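Local coordinates for hypothetical protein VC0802 (Vibrio cholerae, PDB 1ZVP) that is of unknown function, possibly a transport protein, and carries two ACT domains, a fold that in other proteins often binds small regulatory ligands, at residues 45-49 with 50-54. Sequence-based numbering, arbitrary orientation.
Sequences FREPE and GLTLV
Phe45 and Thr52 face each other as an antiparallel hydrogen-bonded pair: Phe45 N donates to Thr52 O (2.9 Å), and Thr52 N returns a bond to Phe45 O (2.6 Å), both nearly straight at the hydrogen. Glu47 and Gly50 form the next such pair. Glu47 N reaches Gly50 O at 3.0 Å with a bent N-H...O angle of 137°, while Gly50 N closes the turn on Glu47 O at 2.8 Å. Both donors of this pair stand well out of the plane of the carbonyl they bind. Gly50 has a positive phi of 128°, a conformation that calls for glycine because the space beside Glu49 O is too tight for a beta carbon.

Glu47, Thr52 and Phe45 share one face. The extended Glu47 side chain crosses that of Thr52, and the two are joined through a water that gives protons to Glu47 OE1 (2.7 Å) and Gly50 O and accepts one from Thr52 OG1. Backbone N-H groups of Tyr109 and His110 of the second subunit bind the Glu47 carboxylate, and Tyr108 N of that subunit binds Thr52 OG1. The Phe45 ring, with CG anti to N (chi1 -158°), leads away from Thr52 and stacks on His112 of the second subunit.

On the other face, Leu51 CD1 lies 4.3 Å from Arg46 CA.

This is a beta hairpin with a two-residue loop, Pro48-Glu49, in a type I turn, within an ACT-family region; Phe45 also pairs in an antiparallel ladder with a strand of the second subunit, continuing the sheet across the interface.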
ATOM      1  N   PHE D  45      -1.883  -8.674   5.762  1.00 41.99           N
ATOM      2  CA  PHE D  45      -0.432  -8.602   5.650  1.00 42.23           C
ATOM      3  C   PHE D  45       0.244  -9.330   6.793  1.00 42.76           C
ATOM      4  O   PHE D  45      -0.009  -9.047   7.964  1.00 42.78           O
ATOM      5  CB  PHE D  45       0.106  -7.162   5.523  1.00 41.83           C
ATOM      6  CG  PHE D  45       1.479  -7.096   4.894  1.00 41.17           C
ATOM      7  CD1 PHE D  45       1.631  -6.732   3.566  1.00 39.87           C
ATOM      8  CD2 PHE D  45       2.617  -7.448   5.621  1.00 40.36           C
ATOM      9  CE1 PHE D  45       2.894  -6.696   2.976  1.00 39.09           C
ATOM     10  CE2 PHE D  45       3.875  -7.431   5.041  1.00 39.48           C
ATOM     11  CZ  PHE D  45       4.015  -7.053   3.715  1.00 40.43           C
ATOM     12  N   ARG D  46       1.099 -10.279   6.440  1.00 43.58           N
ATOM     13  CA  ARG D  46       1.916 -10.958   7.429  1.00 44.79           C
ATOM     14  C   ARG D  46       3.171 -10.142   7.734  1.00 44.47           C
ATOM     15  O   ARG D  46       4.155 -10.173   6.984  1.00 44.38           O
ATOM     16  CB  ARG D  46       2.265 -12.360   6.954  1.00 45.39           C
ATOM     17  CG  ARG D  46       2.925 -13.215   8.002  1.00 48.63           C
ATOM     18  CD  ARG D  46       2.819 -14.706   7.647  1.00 56.03           C
ATOM     19  NE  ARG D  46       3.058 -15.036   6.226  1.00 59.93           N
ATOM     20  CZ  ARG D  46       4.217 -14.874   5.573  1.00 61.08           C
ATOM     21  NH1 ARG D  46       5.274 -14.343   6.182  1.00 61.64           N
ATOM     22  NH2 ARG D  46       4.313 -15.224   4.293  1.00 61.19           N
ATOM     23  N   GLU D  47       3.100  -9.379   8.821  1.00 44.45           N
ATOM     24  CA  GLU D  47       4.245  -8.642   9.330  1.00 44.63           C
ATOM     25  C   GLU D  47       4.964  -9.536  10.350  1.00 45.21           C
ATOM     26  O   GLU D  47       4.319 -10.355  11.020  1.00 45.31           O
ATOM     27  CB  GLU D  47       3.798  -7.349  10.025  1.00 44.47           C
ATOM     28  CG  GLU D  47       3.013  -6.352   9.171  1.00 44.39           C
ATOM     29  CD  GLU D  47       2.822  -5.003   9.860  1.00 44.11           C
ATOM     30  OE1 GLU D  47       2.192  -4.949  10.936  1.00 43.64           O
ATOM     31  OE2 GLU D  47       3.292  -3.984   9.321  1.00 43.54           O
ATOM     32  N   PRO D  48       6.297  -9.394  10.476  1.00 45.45           N
ATOM     33  CA  PRO D  48       7.044 -10.015  11.581  1.00 45.75           C
ATOM     34  C   PRO D  48       6.375  -9.847  12.970  1.00 45.91           C
ATOM     35  O   PRO D  48       6.396 -10.774  13.794  1.00 46.30           O
ATOM     36  CB  PRO D  48       8.377  -9.270  11.540  1.00 45.78           C
ATOM     37  CG  PRO D  48       8.568  -8.942  10.110  1.00 45.79           C
ATOM     38  CD  PRO D  48       7.191  -8.661   9.560  1.00 45.64           C
ATOM     39  N   GLU D  49       5.774  -8.679  13.203  1.00 45.89           N
ATOM     40  CA  GLU D  49       5.097  -8.351  14.456  1.00 45.88           C
ATOM     41  C   GLU D  49       3.700  -8.973  14.563  1.00 45.76           C
ATOM     42  O   GLU D  49       3.001  -8.729  15.553  1.00 46.54           O
ATOM     43  CB  GLU D  49       4.948  -6.831  14.607  1.00 45.96           C
ATOM     44  CG  GLU D  49       6.227  -5.995  14.565  1.00 47.41           C
ATOM     45  CD  GLU D  49       6.751  -5.709  13.151  1.00 49.21           C
ATOM     46  OE1 GLU D  49       6.128  -6.141  12.150  1.00 49.62           O
ATOM     47  OE2 GLU D  49       7.805  -5.041  13.049  1.00 50.27           O
ATOM     48  N   GLY D  50       3.276  -9.739  13.552  1.00 44.99           N
ATOM     49  CA  GLY D  50       1.941 -10.350  13.541  1.00 43.57           C
ATOM     50  C   GLY D  50       1.132 -10.076  12.283  1.00 42.74           C
ATOM     51  O   GLY D  50       1.539  -9.288  11.429  1.00 42.83           O
ATOM     52  N   LEU D  51      -0.023 -10.727  12.182  1.00 41.76           N
ATOM     53  CA  LEU D  51      -0.892 -10.628  11.008  1.00 40.54           C
ATOM     54  C   LEU D  51      -1.729  -9.368  11.051  1.00 40.00           C
ATOM     55  O   LEU D  51      -2.481  -9.155  12.000  1.00 39.93           O
ATOM     56  CB  LEU D  51      -1.807 -11.849  10.939  1.00 40.22           C
ATOM     57  CG  LEU D  51      -2.703 -12.087   9.733  1.00 39.46           C
ATOM     58  CD1 LEU D  51      -1.903 -12.510   8.510  1.00 39.49           C
ATOM     59  CD2 LEU D  51      -3.700 -13.160  10.097  1.00 39.24           C
ATOM     60  N   THR D  52      -1.582  -8.524  10.030  1.00 39.65           N
ATOM     61  CA  THR D  52      -2.473  -7.371   9.832  1.00 38.98           C
ATOM     62  C   THR D  52      -3.737  -7.846   9.125  1.00 38.83           C
ATOM     63  O   THR D  52      -3.659  -8.542   8.108  1.00 38.61           O
ATOM     64  CB  THR D  52      -1.806  -6.233   8.993  1.00 39.08           C
ATOM     65  OG1 THR D  52      -0.611  -5.772   9.637  1.00 38.70           O
ATOM     66  CG2 THR D  52      -2.761  -5.047   8.797  1.00 38.31           C
ATOM     67  N   LEU D  53      -4.895  -7.492   9.676  1.00 38.74           N
ATOM     68  CA  LEU D  53      -6.164  -7.720   8.999  1.00 38.88           C
ATOM     69  C   LEU D  53      -6.827  -6.385   8.757  1.00 38.98           C
ATOM     70  O   LEU D  53      -6.838  -5.539   9.641  1.00 39.10           O
ATOM     71  CB  LEU D  53      -7.104  -8.608   9.827  1.00 38.84           C
ATOM     72  CG  LEU D  53      -6.671 -10.018  10.256  1.00 39.34           C
ATOM     73  CD1 LEU D  53      -7.686 -10.616  11.249  1.00 38.48           C
ATOM     74  CD2 LEU D  53      -6.457 -10.951   9.057  1.00 39.07           C
ATOM     75  N   VAL D  54      -7.361  -6.192   7.555  1.00 39.07           N
ATOM     76  CA  VAL D  54      -8.213  -5.039   7.271  1.00 39.20           C
ATOM     77  C   VAL D  54      -9.621  -5.586   7.103  1.00 39.62           C
ATOM     78  O   VAL D  54      -9.874  -6.421   6.247  1.00 39.03           O
ATOM     79  CB  VAL D  54      -7.751  -4.206   6.025  1.00 39.00           C
ATOM     80  CG1 VAL D  54      -8.550  -2.923   5.911  1.00 38.43           C
ATOM     81  CG2 VAL D  54      -6.286  -3.866   6.114  1.00 38.00           C
TER
HETATM   82  O   HOH W   1       0.407  -6.680  11.996  1.00 39.19           O